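Local coordinates for protein D-lactate dehydrogenase (Fermentative) (Pseudomonas aeruginosa, PDB 6ABJ) that probably catalyses the NAD-dependent interconversion of pyruvate and D-lactate as a tetrameric member of the D-isomer specific 2-hydroxyacid dehydrogenase family, at residues H124-G127 with L128-L132; E277-D281 with I282-D286; A313-R317 with E318-A322. All blocks are in the same frame, centred on the assembly; numbering follows the deposited sequence.

Contacts 1, 2 and 3 follow one another along the chain, and each is local: a buried turn of helix 118-134, a loop between strand 268-273 and helix 295-302, and the loop after strand 306-308 with the start of helix 317-335. Their centres lie about 21 Å (1 and 2), 17 Å (1 and 3) and 19 Å (2 and 3) apart. Contacts 1 and 3 touch, His124 CG lying 3.6 Å from Ala313 CA, while contact 2 approaches contact 3 to about 6 Å between nearest atoms. Phe314, an NADH-binding residue, belongs to contact 3, and both other contacts lie near such residues. All three meet the second subunit, consistent with coupling between cofactor site and tetramer.

Contact 1 of 3, residues H124-G127 with L128-L132; sequences HAVG and LILTL
His124 and Leu128 meet one helical turn apart: His124 CD2 lies 4.0 Å from Leu128 CD1, the methyl coming obliquely to the imidazole. The imidazole reaches that place because CG stands anti to the backbone N (chi1 -169°), and its NE2 is fixed from outside by a hydrogen bond to Thr309 OG1. A second apolar pair, Val126 and Leu130, lies side by side and points the same way, with Val126 CG1 4.2 Å from Leu130 CD1.

The backbone supplies the regular part. Leu128 N donates to His124 O, Ile129 N to Ala125 O, Leu130 N to Val126 O and Thr131 N to Gly127 O, the i to i+4 ladder of an alpha helix. The bond from Thr131 N to Gly127 O, at 2.9 Å, is the straightest of the four, its N-H...O angle being 164°. The added bond from Leu128 N to Ala125 O is weak, its N-H...O angle only 123°.

Around this buried turn, Val126 faces helix 170-181, Ile129 reaches strand 243-247, and Leu128 rests on Val307 of strand 306-308. Leu130 packs on Gly127 of the second subunit, so helix 118-134 lies between the nucleotide-binding sheet and the partner chain.

Contact 2 of 3, residues E277-D281 with I282-D286; sequences EEEAD and IFFED
Glu279 lays its CB over one face of the Phe283 ring, 3.8 Å from the ring centroid and 25° off the normal, a CH-pi contact displaced toward the rim on the CD2 side. With chi1 at 77°, CG sits between the backbone N and the carbonyl carbon, and the chain then runs extended past the ring, bringing OE1 to 3.9 Å from Phe283 CE2. Glu279 OE2 ends 4.2 Å from Phe284 CZ, the carboxylate and ring planes 64° apart. The carboxylate is held by two residues outside the turn, OE1 by Tyr276 N and OE2 by His311 ND1, which restricts its rotation.

The carbonyl of Glu279 gathers the following backbone. Ile282 N donates to Glu279 O at 2.8 Å from well above the carbonyl plane, whereas Phe283 N donates to the same oxygen at 2.7 Å from within that plane. The i+3 bond is of 3-10 kind, the i+4 bond of alpha kind, so one oxygen ends a short helical turn with two donors. Ile282 CG1 packs 3.4 Å from Glu278 O.

Phe148 of the second subunit meets both Ile282 and the Phe283 ring. Phe284 pairs edge-to-face with Phe67, and its side chain comes within about 4 Å of a bound acetate, probably from the crystallisation liquor. The Glu279-His311 pair is consistent with the glutamate-histidine couple at the active site of D-isomer specific 2-hydroxyacid dehydrogenases.

Contact 3 of 3, residues A313-R317 with E318-A322; sequences AFLTR and EALAA
Thr316 caps the helix that follows it: Ala319 N donates to Thr316 OG1 at 3.1 Å with an N-H...O angle of 156°, the N-cap bond. The hydroxyl comes round to the amide because OG1 lies between the backbone N and the carbonyl carbon (chi1 65°). Main-chain bonds continue the start of the helix, from Leu320 N to Thr316 O at 2.9 Å and from Ala321 N to Arg317 O at 2.9 Å.

Apolar contacts centre on Leu320, whose two methyls take different partners. CD2 approaches the edge of the Phe314 ring, 4.3 Å from CD1 of that ring, while CD1 of Leu320 lies 4.1 Å from Leu315 CD1. Leu315 is the centre of an inverse gamma turn. Ala319 CB adds a further contact, 4.4 Å from Phe314 CB. The ring of Phe314, an NADH-binding residue, stacks on Tyr116.

Polar groups also bind across the subunit boundary. Thr316 OG1 is hydrogen-bonded to Asp157 OD1 of the second subunit, and Glu318 OE2 forms a salt bridge with Lys161 of that chain. Because OG1 accepts from Ala319 N, its own proton is probably given to that Asp157 OD1, so one hydroxyl ties the helix start to the neighbouring chain.

Contact 1 of 3, residues H124-G127 with L128-L132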
loop_
_atom_site.group_PDB
_atom_site.type_symbol
_atom_site.label_atom_id
_atom_site.label_comp_id
_atom_site.label_asym_id
_atom_site.label_seq_id
_atom_site.Cartn_x
_atom_site.Cartn_y
_atom_site.Cartn_z
ATOM N N HIS B 124 -6.378 22.612 0.834
ATOM C CA HIS B 124 -5.722 21.433 1.301
ATOM C C HIS B 124 -6.356 20.953 2.616
ATOM O O HIS B 124 -6.573 19.767 2.784
ATOM C CB HIS B 124 -4.269 21.689 1.522
ATOM C CG HIS B 124 -3.491 20.424 1.769
ATOM N ND1 HIS B 124 -3.089 19.607 0.752
ATOM C CD2 HIS B 124 -2.989 19.884 2.895
ATOM C CE1 HIS B 124 -2.404 18.578 1.238
ATOM N NE2 HIS B 124 -2.315 18.733 2.542
ATOM N N ALA B 125 -6.697 21.884 3.506
ATOM C CA ALA B 125 -7.397 21.551 4.701
ATOM C C ALA B 125 -8.710 20.865 4.357
ATOM O O ALA B 125 -9.050 19.852 4.981
ATOM C CB ALA B 125 -7.608 22.768 5.583
ATOM N N VAL B 126 -9.475 21.407 3.412
ATOM C CA VAL B 126 -10.734 20.785 3.037
ATOM C C VAL B 126 -10.503 19.388 2.427
ATOM O O VAL B 126 -11.273 18.445 2.694
ATOM C CB VAL B 126 -11.560 21.715 2.116
ATOM C CG1 VAL B 126 -12.828 21.050 1.664
ATOM C CG2 VAL B 126 -11.860 23.030 2.837
ATOM N N GLY B 127 -9.443 19.219 1.648
ATOM C CA GLY B 127 -9.130 17.925 1.110
ATOM C C GLY B 127 -8.840 16.885 2.217
ATOM O O GLY B 127 -9.281 15.724 2.153
ATOM N N LEU B 128 -8.217 17.344 3.300
ATOM C CA LEU B 128 -7.857 16.436 4.408
ATOM C C LEU B 128 -9.174 16.059 5.067
ATOM O O LEU B 128 -9.387 14.894 5.446
ATOM C CB LEU B 128 -6.912 17.154 5.430
ATOM C CG LEU B 128 -5.429 17.241 4.973
ATOM C CD1 LEU B 128 -4.647 18.019 6.068
ATOM C CD2 LEU B 128 -4.813 15.904 4.710
ATOM N N ILE B 129 -10.063 17.027 5.223
ATOM C CA ILE B 129 -11.381 16.731 5.831
ATOM C C ILE B 129 -12.130 15.659 5.040
ATOM O O ILE B 129 -12.645 14.673 5.611
ATOM C CB ILE B 129 -12.257 18.028 5.885
ATOM C CG1 ILE B 129 -11.684 18.932 6.958
ATOM C CG2 ILE B 129 -13.700 17.689 6.220
ATOM C CD1 ILE B 129 -12.242 20.299 7.054
ATOM N N LEU B 130 -12.169 15.811 3.721
ATOM C CA LEU B 130 -12.970 14.904 2.919
ATOM C C LEU B 130 -12.348 13.547 2.815
ATOM O O LEU B 130 -13.042 12.556 2.874
ATOM C CB LEU B 130 -13.201 15.480 1.522
ATOM C CG LEU B 130 -14.356 16.509 1.540
ATOM C CD1 LEU B 130 -14.239 17.361 0.334
ATOM C CD2 LEU B 130 -15.717 15.811 1.682
ATOM N N THR B 131 -11.010 13.477 2.722
ATOM C CA THR B 131 -10.390 12.195 2.664
ATOM C C THR B 131 -10.622 11.414 3.981
ATOM O O THR B 131 -10.834 10.201 3.961
ATOM C CB THR B 131 -8.885 12.205 2.228
ATOM O OG1 THR B 131 -8.481 10.837 2.031
ATOM C CG2 THR B 131 -7.998 12.705 3.242
ATOM N N LEU B 132 -10.498 12.096 5.101
ATOM C CA LEU B 132 -10.716 11.449 6.366
ATOM C C LEU B 132 -12.193 11.005 6.527
ATOM O O LEU B 132 -12.476 9.897 6.960
ATOM C CB LEU B 132 -10.359 12.388 7.513
ATOM C CG LEU B 132 -8.848 12.606 7.786
ATOM C CD1 LEU B 132 -8.618 13.859 8.608
ATOM C CD2 LEU B 132 -8.339 11.347 8.511
#

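Contact 2 of 3, residues E277-D281 with I282-D286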
loop_
_atom_site.group_PDB
_atom_site.type_symbol
_atom_site.label_atom_id
_atom_site.label_comp_id
_atom_site.label_asym_id
_atom_site.label_seq_id
_atom_site.Cartn_x
_atom_site.Cartn_y
_atom_site.Cartn_z
ATOM N N GLU B 277 5.394 19.486 14.885
ATOM C CA GLU B 277 6.336 20.300 15.647
ATOM C C GLU B 277 7.775 19.892 15.350
ATOM O O GLU B 277 8.611 20.759 15.150
ATOM C CB GLU B 277 6.002 20.187 17.122
ATOM C CG GLU B 277 6.872 21.041 18.032
ATOM C CD GLU B 277 6.286 21.172 19.424
ATOM O OE1 GLU B 277 5.265 20.562 19.767
ATOM O OE2 GLU B 277 6.851 21.928 20.197
ATOM N N GLU B 278 8.083 18.626 15.184
ATOM C CA GLU B 278 9.462 18.376 14.823
ATOM C C GLU B 278 9.780 18.491 13.281
ATOM O O GLU B 278 10.866 18.075 12.869
ATOM C CB GLU B 278 9.937 17.036 15.387
ATOM C CG GLU B 278 9.395 16.730 16.776
ATOM C CD GLU B 278 9.889 17.696 17.839
ATOM O OE1 GLU B 278 10.774 18.525 17.533
ATOM O OE2 GLU B 278 9.393 17.626 18.985
ATOM N N GLU B 279 8.886 19.060 12.445
ATOM C CA GLU B 279 8.929 18.827 11.001
ATOM C C GLU B 279 10.196 19.181 10.183
ATOM O O GLU B 279 10.554 18.445 9.264
ATOM C CB GLU B 279 7.714 19.446 10.328
ATOM C CG GLU B 279 7.766 20.938 10.148
ATOM C CD GLU B 279 6.547 21.448 9.459
ATOM O OE1 GLU B 279 5.446 21.193 9.962
ATOM O OE2 GLU B 279 6.671 22.125 8.444
ATOM N N ALA B 280 10.884 20.293 10.464
ATOM C CA ALA B 280 12.034 20.656 9.628
ATOM C C ALA B 280 13.142 19.577 9.644
ATOM O O ALA B 280 13.851 19.391 8.639
ATOM C CB ALA B 280 12.561 22.039 10.022
ATOM N N ASP B 281 13.231 18.819 10.736
ATOM C CA ASP B 281 14.117 17.654 10.828
ATOM C C ASP B 281 13.599 16.347 10.193
ATOM O O ASP B 281 14.328 15.359 10.147
ATOM C CB ASP B 281 14.337 17.308 12.304
ATOM C CG ASP B 281 15.299 18.254 12.984
ATOM O OD1 ASP B 281 16.407 18.421 12.419
ATOM O OD2 ASP B 281 14.958 18.802 14.067
ATOM N N ILE B 282 12.344 16.327 9.748
ATOM C CA ILE B 282 11.659 15.064 9.382
ATOM C C ILE B 282 11.132 15.152 7.960
ATOM O O ILE B 282 11.383 14.293 7.156
ATOM C CB ILE B 282 10.427 14.782 10.283
ATOM C CG1 ILE B 282 10.775 14.815 11.778
ATOM C CG2 ILE B 282 9.777 13.433 9.908
ATOM C CD1 ILE B 282 11.552 13.629 12.282
ATOM N N PHE B 283 10.357 16.191 7.710
ATOM C CA PHE B 283 9.706 16.381 6.471
ATOM C C PHE B 283 10.640 16.742 5.315
ATOM O O PHE B 283 11.808 17.015 5.487
ATOM C CB PHE B 283 8.657 17.454 6.621
ATOM C CG PHE B 283 7.398 17.062 7.418
ATOM C CD1 PHE B 283 7.204 15.819 7.999
ATOM C CD2 PHE B 283 6.353 17.985 7.488
ATOM C CE1 PHE B 283 6.005 15.556 8.686
ATOM C CE2 PHE B 283 5.201 17.738 8.179
ATOM C CZ PHE B 283 4.999 16.505 8.734
ATOM N N PHE B 284 10.071 16.676 4.123
ATOM C CA PHE B 284 10.700 17.041 2.877
ATOM C C PHE B 284 11.799 16.125 2.465
ATOM O O PHE B 284 12.622 16.504 1.662
ATOM C CB PHE B 284 11.253 18.485 2.963
ATOM C CG PHE B 284 10.311 19.442 3.613
ATOM C CD1 PHE B 284 9.128 19.758 2.984
ATOM C CD2 PHE B 284 10.580 19.967 4.869
ATOM C CE1 PHE B 284 8.238 20.602 3.586
ATOM C CE2 PHE B 284 9.697 20.811 5.485
ATOM C CZ PHE B 284 8.532 21.147 4.833
ATOM N N GLU B 285 11.841 14.938 3.020
ATOM C CA GLU B 285 12.854 13.966 2.702
ATOM C C GLU B 285 12.209 12.581 2.690
ATOM O O GLU B 285 11.329 12.352 3.476
ATOM C CB GLU B 285 13.793 13.980 3.871
ATOM C CG GLU B 285 15.050 13.144 3.684
ATOM C CD GLU B 285 16.269 13.991 3.374
ATOM O OE1 GLU B 285 16.091 15.152 2.929
ATOM O OE2 GLU B 285 17.396 13.489 3.615
ATOM N N ASP B 286 12.696 11.694 1.870
ATOM C CA ASP B 286 12.288 10.314 1.905
ATOM C C ASP B 286 13.087 9.596 2.921
ATOM O O ASP B 286 14.247 9.295 2.692
ATOM C CB ASP B 286 12.460 9.666 0.573
ATOM C CG ASP B 286 12.073 8.195 0.564
ATOM O OD1 ASP B 286 11.664 7.615 1.590
ATOM O OD2 ASP B 286 12.240 7.604 -0.491
#

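Contact 3 of 3, residues A313-R317 with E318-A322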
loop_
_atom_site.group_PDB
_atom_site.type_symbol
_atom_site.label_atom_id
_atom_site.label_comp_id
_atom_site.label_asym_id
_atom_site.label_seq_id
_atom_site.Cartn_x
_atom_site.Cartn_y
_atom_site.Cartn_z
ATOM N N ALA B 313 0.558 21.833 1.996
ATOM C CA ALA B 313 -0.636 22.676 1.821
ATOM C C ALA B 313 -0.454 23.839 0.857
ATOM O O ALA B 313 -1.410 24.222 0.211
ATOM C CB ALA B 313 -1.136 23.220 3.161
ATOM N N PHE B 314 0.789 24.315 0.715
ATOM C CA PHE B 314 1.081 25.322 -0.328
ATOM C C PHE B 314 1.597 24.759 -1.626
ATOM O O PHE B 314 1.961 25.522 -2.532
ATOM C CB PHE B 314 2.031 26.411 0.213
ATOM C CG PHE B 314 3.399 25.914 0.602
ATOM C CD1 PHE B 314 4.362 25.705 -0.364
ATOM C CD2 PHE B 314 3.725 25.723 1.925
ATOM C CE1 PHE B 314 5.605 25.260 -0.032
ATOM C CE2 PHE B 314 4.997 25.335 2.281
ATOM C CZ PHE B 314 5.932 25.106 1.296
ATOM N N LEU B 315 1.548 23.418 -1.769
ATOM C CA LEU B 315 2.104 22.753 -2.928
ATOM C C LEU B 315 1.098 22.687 -4.066
ATOM O O LEU B 315 0.611 21.588 -4.453
ATOM C CB LEU B 315 2.651 21.342 -2.588
ATOM C CG LEU B 315 3.692 20.761 -3.558
ATOM C CD1 LEU B 315 5.073 21.413 -3.380
ATOM C CD2 LEU B 315 3.816 19.262 -3.464
ATOM N N THR B 316 0.783 23.855 -4.632
ATOM C CA THR B 316 0.093 23.978 -5.902
ATOM C C THR B 316 0.916 24.820 -6.880
ATOM O O THR B 316 1.770 25.593 -6.452
ATOM C CB THR B 316 -1.254 24.647 -5.792
ATOM O OG1 THR B 316 -1.105 26.014 -5.376
ATOM C CG2 THR B 316 -2.170 23.920 -4.769
ATOM N N ARG B 317 0.634 24.726 -8.149
ATOM C CA ARG B 317 1.401 25.500 -9.102
ATOM C C ARG B 317 1.307 27.002 -8.872
ATOM O O ARG B 317 2.284 27.674 -8.884
ATOM C CB ARG B 317 1.132 25.052 -10.525
ATOM C CG ARG B 317 2.117 23.945 -10.868
ATOM C CD ARG B 317 1.686 22.967 -11.923
ATOM N NE ARG B 317 2.285 21.638 -11.775
ATOM C CZ ARG B 317 3.562 21.377 -11.533
ATOM N NH1 ARG B 317 4.441 22.338 -11.393
ATOM N NH2 ARG B 317 3.970 20.133 -11.439
ATOM N N GLU B 318 0.133 27.477 -8.574
ATOM C CA GLU B 318 -0.104 28.870 -8.314
ATOM C C GLU B 318 0.562 29.344 -7.033
ATOM O O GLU B 318 1.124 30.448 -6.971
ATOM C CB GLU B 318 -1.598 29.144 -8.292
ATOM C CG GLU B 318 -2.282 28.855 -9.638
ATOM C CD GLU B 318 -2.757 27.394 -9.807
ATOM O OE1 GLU B 318 -2.519 26.534 -8.920
ATOM O OE2 GLU B 318 -3.369 27.089 -10.842
ATOM N N ALA B 319 0.499 28.552 -5.986
ATOM C CA ALA B 319 1.082 28.939 -4.743
ATOM C C ALA B 319 2.597 28.918 -4.809
ATOM O O ALA B 319 3.280 29.790 -4.184
ATOM C CB ALA B 319 0.578 28.054 -3.582
ATOM N N LEU B 320 3.134 27.962 -5.550
ATOM C CA LEU B 320 4.581 27.905 -5.772
ATOM C C LEU B 320 5.034 29.095 -6.633
ATOM O O LEU B 320 6.132 29.635 -6.395
ATOM C CB LEU B 320 5.017 26.576 -6.425
ATOM C CG LEU B 320 4.896 25.338 -5.538
ATOM C CD1 LEU B 320 5.131 24.146 -6.386
ATOM C CD2 LEU B 320 5.874 25.469 -4.363
ATOM N N ALA B 321 4.226 29.468 -7.620
ATOM C CA ALA B 321 4.527 30.672 -8.412
ATOM C C ALA B 321 4.576 31.919 -7.535
ATOM O O ALA B 321 5.473 32.766 -7.728
ATOM C CB ALA B 321 3.536 30.850 -9.576
ATOM N N ALA B 322 3.658 32.044 -6.584
ATOM C CA ALA B 322 3.682 33.168 -5.645
ATOM C C ALA B 322 4.941 33.215 -4.759
ATOM O O ALA B 322 5.513 34.297 -4.496
ATOM C CB ALA B 322 2.432 33.173 -4.759
#